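Side-chain contacts in biuret hydrolase (Pseudomonas sp., PDB 6C62), which hydrolyses 1-carboxybiuret to urea-1,3-dicarboxylate and ammonia in the bacterial breakdown of atrazine: residues Asp355-Leu360 and Ala407-Val412; Ala253-Gly258 and Glu437-Arg442. All blocks are in the same frame, centred on the assembly; numbering follows the deposited sequence.

How the interactions relate
Interaction 1 is buried and interaction 2 lies at the surface, their centres about 14 Å apart. Both meet the large mixed sheet: interaction 1 through the lead-in to strand 411-416, interaction 2 through the lead-in to strand 257-260. The segments also touch each other. V412 CG2 lies 3.5 Å from C440 CB, and P410 CB lies 3.7 Å from E437 CG, so helix 437-449 packs on the start of strand 411-416 and the residue leading into it. Interaction 1 joins small apolar groups and a sulfur. Interaction 2 adds a guanidinium group to a leucine pair, as its more exposed place allows. Along the chain, interaction 1 is nested within the loop closed by interaction 2.

Interaction 1 (Asp355-Leu360 and Ala407-Val412); sequences DKVNAL and AGCPVV
V357 meets A407 and C409 without any flat group: no ring, amide or carboxylate has a face or edge in the contact. The N358 side-chain amide, one residue along the helix, makes no contact with 407-412. Its ND2 is hydrogen-bonded to the backbone of another chain of the assembly.

The touching surfaces are methyl groups and a sulfur. The A407 methyl sits almost straight ahead of V357, with an angle of 172° at V357 CB between V357 CA and A407 CB. It therefore rests in the fork of the isopropyl group. A407 CB is 3.9 Å from V357 CG1 and 4.0 Å from V357 CG2. The V357 CB itself is 4.1 Å from A407 CB.

One branch of the valine does double duty. V357 CG1 stands opposite its backbone N (chi1 173°), which carries it out to C409 as well. C409 SG is 3.6 Å from V357 CG1 and meets it end-on: the angle at C409 SG between C409 CB and V357 CG1 is 165°. Within 407-412, A407 CB and C409 SG are 4.1 Å apart. CG1 thus rests against both at once.

The contact joins the last turns of helix 340-360 to the link between helix 402-407 and strand 411-416. G408, with positive phi, is the first residue to leave the helix. The strand is an inner one of the mixed sheet of this amidase-family fold, between strands 185-188 and 426-432.

W291 also packs on V357, and I431 of strand 426-432 touches C409. The C409 carbonyl oxygen accepts a hydrogen bond from K188 NZ.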
loop_
_atom_site.group_PDB
_atom_site.type_symbol
_atom_site.label_atom_id
_atom_site.label_comp_id
_atom_site.label_asym_id
_atom_site.label_seq_id
_atom_site.Cartn_x
_atom_site.Cartn_y
_atom_site.Cartn_z
ATOM N N ASP A 355 -2.861 1.206 -14.802
ATOM C CA ASP A 355 -2.507 2.034 -15.966
ATOM C C ASP A 355 -3.153 1.481 -17.263
ATOM O O ASP A 355 -3.702 2.265 -18.037
ATOM C CB ASP A 355 -0.989 2.191 -16.138
ATOM C CG ASP A 355 -0.330 3.060 -15.053
ATOM O OD1 ASP A 355 -1.031 3.875 -14.374
ATOM O OD2 ASP A 355 0.942 2.950 -14.871
ATOM N N LYS A 356 -3.096 0.163 -17.471
ATOM C CA LYS A 356 -3.617 -0.438 -18.715
ATOM C C LYS A 356 -5.137 -0.398 -18.788
ATOM O O LYS A 356 -5.727 -0.177 -19.837
ATOM C CB LYS A 356 -3.145 -1.879 -18.868
ATOM C CG LYS A 356 -1.631 -2.033 -19.101
ATOM C CD LYS A 356 -1.300 -3.488 -19.292
ATOM C CE LYS A 356 0.132 -3.656 -19.704
ATOM N NZ LYS A 356 0.273 -5.049 -20.213
ATOM N N VAL A 357 -5.807 -0.642 -17.659
ATOM C CA VAL A 357 -7.246 -0.548 -17.616
ATOM C C VAL A 357 -7.743 0.898 -17.827
ATOM O O VAL A 357 -8.698 1.122 -18.606
ATOM C CB VAL A 357 -7.838 -1.219 -16.337
ATOM C CG1 VAL A 357 -9.326 -0.964 -16.223
ATOM C CG2 VAL A 357 -7.577 -2.721 -16.391
ATOM N N ASN A 358 -7.171 1.865 -17.129
ATOM C CA ASN A 358 -7.528 3.283 -17.367
ATOM C C ASN A 358 -7.274 3.708 -18.833
ATOM O O ASN A 358 -8.053 4.478 -19.396
ATOM C CB ASN A 358 -6.811 4.220 -16.373
ATOM C CG ASN A 358 -7.405 4.114 -14.958
ATOM O OD1 ASN A 358 -8.614 3.992 -14.791
ATOM N ND2 ASN A 358 -6.564 4.222 -13.944
ATOM N N ALA A 359 -6.225 3.186 -19.440
ATOM C CA ALA A 359 -5.932 3.464 -20.844
ATOM C C ALA A 359 -6.964 2.845 -21.784
ATOM O O ALA A 359 -7.404 3.499 -22.738
ATOM C CB ALA A 359 -4.505 3.044 -21.235
ATOM N N LEU A 360 -7.386 1.616 -21.503
ATOM C CA LEU A 360 -8.440 0.934 -22.248
ATOM C C LEU A 360 -9.712 1.777 -22.255
ATOM O O LEU A 360 -10.343 1.925 -23.307
ATOM C CB LEU A 360 -8.818 -0.408 -21.603
ATOM C CG LEU A 360 -9.948 -1.153 -22.352
ATOM C CD1 LEU A 360 -9.510 -1.507 -23.733
ATOM C CD2 LEU A 360 -10.265 -2.435 -21.631
ATOM N N ALA A 407 -9.138 -3.968 -10.740
ATOM C CA ALA A 407 -8.975 -2.613 -11.213
ATOM C C ALA A 407 -9.925 -1.636 -10.541
ATOM O O ALA A 407 -9.726 -0.411 -10.651
ATOM C CB ALA A 407 -9.141 -2.549 -12.709
ATOM N N GLY A 408 -10.986 -2.121 -9.875
ATOM C CA GLY A 408 -11.876 -1.234 -9.108
ATOM C C GLY A 408 -12.897 -0.511 -9.969
ATOM O O GLY A 408 -13.451 0.482 -9.512
ATOM N N CYS A 409 -13.156 -1.007 -11.206
ATOM C CA CYS A 409 -14.103 -0.376 -12.113
ATOM C C CYS A 409 -15.534 -0.637 -11.648
ATOM O O CYS A 409 -15.835 -1.742 -11.225
ATOM C CB CYS A 409 -13.960 -0.975 -13.520
ATOM S SG CYS A 409 -12.409 -0.665 -14.334
ATOM N N PRO A 410 -16.429 0.325 -11.775
ATOM C CA PRO A 410 -17.801 0.055 -11.393
ATOM C C PRO A 410 -18.524 -0.878 -12.376
ATOM O O PRO A 410 -18.204 -0.902 -13.568
ATOM C CB PRO A 410 -18.449 1.459 -11.374
ATOM C CG PRO A 410 -17.686 2.218 -12.405
ATOM C CD PRO A 410 -16.253 1.685 -12.276
ATOM N N VAL A 411 -19.497 -1.653 -11.859
ATOM C CA VAL A 411 -20.210 -2.680 -12.636
ATOM C C VAL A 411 -21.633 -2.745 -12.202
ATOM O O VAL A 411 -21.875 -2.781 -11.011
ATOM C CB VAL A 411 -19.623 -4.109 -12.420
ATOM C CG1 VAL A 411 -20.418 -5.171 -13.192
ATOM C CG2 VAL A 411 -18.170 -4.172 -12.786
ATOM N N VAL A 412 -22.567 -2.727 -13.159
ATOM C CA VAL A 412 -23.980 -3.130 -12.899
ATOM C C VAL A 412 -24.113 -4.535 -13.446
ATOM O O VAL A 412 -23.710 -4.836 -14.600
ATOM C CB VAL A 412 -24.971 -2.217 -13.572
ATOM C CG1 VAL A 412 -26.388 -2.797 -13.616
ATOM C CG2 VAL A 412 -25.032 -0.909 -12.859
#

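Interaction 2 (Ala253-Gly258 and Glu437-Arg442)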
loop_
_atom_site.group_PDB
_atom_site.type_symbol
_atom_site.label_atom_id
_atom_site.label_comp_id
_atom_site.label_asym_id
_atom_site.label_seq_id
_atom_site.Cartn_x
_atom_site.Cartn_y
_atom_site.Cartn_z
ATOM N N ALA A 253 -27.083 7.125 -26.278
ATOM C CA ALA A 253 -26.742 7.716 -27.595
ATOM C C ALA A 253 -25.330 8.236 -27.561
ATOM O O ALA A 253 -24.969 8.926 -26.651
ATOM C CB ALA A 253 -27.719 8.809 -28.003
ATOM N N GLY A 254 -24.513 7.848 -28.544
ATOM C CA GLY A 254 -23.161 8.355 -28.691
ATOM C C GLY A 254 -22.084 7.705 -27.832
ATOM O O GLY A 254 -20.906 8.054 -27.949
ATOM N N LEU A 255 -22.462 6.763 -26.964
ATOM C CA LEU A 255 -21.496 6.030 -26.174
ATOM C C LEU A 255 -20.814 4.974 -26.987
ATOM O O LEU A 255 -21.395 4.375 -27.854
ATOM C CB LEU A 255 -22.148 5.421 -24.939
ATOM C CG LEU A 255 -22.764 6.384 -23.925
ATOM C CD1 LEU A 255 -23.317 5.546 -22.787
ATOM C CD2 LEU A 255 -21.822 7.453 -23.369
ATOM N N ARG A 256 -19.553 4.723 -26.683
ATOM C CA ARG A 256 -18.801 3.644 -27.300
ATOM C C ARG A 256 -18.904 2.373 -26.423
ATOM O O ARG A 256 -18.438 2.349 -25.271
ATOM C CB ARG A 256 -17.357 4.088 -27.576
ATOM C CG ARG A 256 -16.881 3.499 -28.929
ATOM C CD ARG A 256 -15.418 3.783 -29.326
ATOM N NE ARG A 256 -14.946 2.734 -30.257
ATOM C CZ ARG A 256 -13.695 2.286 -30.394
ATOM N NH1 ARG A 256 -12.694 2.776 -29.673
ATOM N NH2 ARG A 256 -13.441 1.338 -31.294
ATOM N N ILE A 257 -19.599 1.359 -26.933
ATOM C CA ILE A 257 -19.895 0.162 -26.131
ATOM C C ILE A 257 -19.292 -1.031 -26.825
ATOM O O ILE A 257 -19.523 -1.245 -27.999
ATOM C CB ILE A 257 -21.421 -0.020 -25.893
ATOM C CG1 ILE A 257 -22.062 1.308 -25.445
ATOM C CG2 ILE A 257 -21.723 -1.174 -24.901
ATOM C CD1 ILE A 257 -23.474 1.195 -24.898
ATOM N N GLY A 258 -18.506 -1.811 -26.109
ATOM C CA GLY A 258 -17.889 -2.999 -26.631
ATOM C C GLY A 258 -18.163 -4.262 -25.858
ATOM O O GLY A 258 -18.622 -4.227 -24.708
ATOM N N GLU A 437 -20.084 5.126 -12.561
ATOM C CA GLU A 437 -21.281 4.347 -12.176
ATOM C C GLU A 437 -22.527 4.773 -12.965
ATOM O O GLU A 437 -23.312 3.909 -13.345
ATOM C CB GLU A 437 -21.648 4.551 -10.716
ATOM C CG GLU A 437 -20.769 3.857 -9.675
ATOM C CD GLU A 437 -19.467 4.594 -9.297
ATOM O OE1 GLU A 437 -18.938 5.455 -10.068
ATOM O OE2 GLU A 437 -18.933 4.260 -8.228
ATOM N N SER A 438 -22.736 6.066 -13.191
ATOM C CA SER A 438 -23.972 6.490 -13.880
ATOM C C SER A 438 -24.044 6.010 -15.328
ATOM O O SER A 438 -25.150 5.776 -15.805
ATOM C CB SER A 438 -24.256 7.994 -13.718
ATOM O OG SER A 438 -23.331 8.662 -14.483
ATOM N N LEU A 439 -22.913 5.741 -15.995
ATOM C CA LEU A 439 -22.945 5.057 -17.317
ATOM C C LEU A 439 -23.434 3.631 -17.219
ATOM O O LEU A 439 -24.214 3.174 -18.039
ATOM C CB LEU A 439 -21.583 5.079 -18.029
ATOM C CG LEU A 439 -21.037 6.482 -18.365
ATOM C CD1 LEU A 439 -19.746 6.397 -19.174
ATOM C CD2 LEU A 439 -22.068 7.213 -19.203
ATOM N N CYS A 440 -22.914 2.885 -16.248
ATOM C CA CYS A 440 -23.365 1.497 -16.023
ATOM C C CYS A 440 -24.882 1.494 -15.793
ATOM O O CYS A 440 -25.613 0.635 -16.317
ATOM C CB CYS A 440 -22.755 0.909 -14.756
ATOM S SG CYS A 440 -20.984 0.937 -14.619
ATOM N N LEU A 441 -25.338 2.432 -14.977
ATOM C CA LEU A 441 -26.764 2.498 -14.623
ATOM C C LEU A 441 -27.626 2.911 -15.792
ATOM O O LEU A 441 -28.726 2.343 -15.989
ATOM C CB LEU A 441 -26.986 3.388 -13.404
ATOM C CG LEU A 441 -26.411 2.824 -12.085
ATOM C CD1 LEU A 441 -26.130 3.956 -11.069
ATOM C CD2 LEU A 441 -27.399 1.806 -11.531
ATOM N N ARG A 442 -27.155 3.884 -16.584
ATOM C CA ARG A 442 -27.834 4.260 -17.845
ATOM C C ARG A 442 -27.981 3.084 -18.808
ATOM O O ARG A 442 -29.036 2.904 -19.427
ATOM C CB ARG A 442 -27.113 5.438 -18.528
ATOM C CG ARG A 442 -27.422 6.750 -17.863
ATOM C CD ARG A 442 -26.487 7.848 -18.314
ATOM N NE ARG A 442 -26.412 8.035 -19.764
ATOM C CZ ARG A 442 -25.504 8.816 -20.397
ATOM N NH1 ARG A 442 -24.563 9.453 -19.745
ATOM N NH2 ARG A 442 -25.488 8.938 -21.693
#
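L255 sets CD1 against L439 and R442, and CD2 against L439, on one side of helix 437-449. L255 and L439 approach at a slant. The L439 CD2 methyl faces the fork of L255: it is 4.1 Å from L255 CD1 and 4.2 Å from L255 CD2. L255 CG stands opposite its carbonyl carbon (chi1 -62°), which sends the two methyls toward the helix.

R442 also runs across L255 rather than along it. Its chain bends at chi3 (54°). L255 CD1 lies over one face of the guanidinium, offset toward its NH2 end, with L255 CD1 to R442 NH2 at 4.2 Å. CD1 is therefore the atom shared by both partners.

The contact brings the loop before strand 257-260 against the first turns of helix 437-449. It ties two parts of the amidase fold that are far apart in sequence. L255 also touches I366 of strand 366-370, the neighbour of strand 257-260 in the sheet. R442 NE donates a hydrogen bond to the G251 carbonyl oxygen, and NH2 is also bonded just outside the segments, which probably fixes the turn of the group.

Between the two segments themselves the contact is one of dispersion. L255 lies against a flat face of the guanidinium, and the polar edge of the group is left to hydrogen bonds with the chain next to the segments.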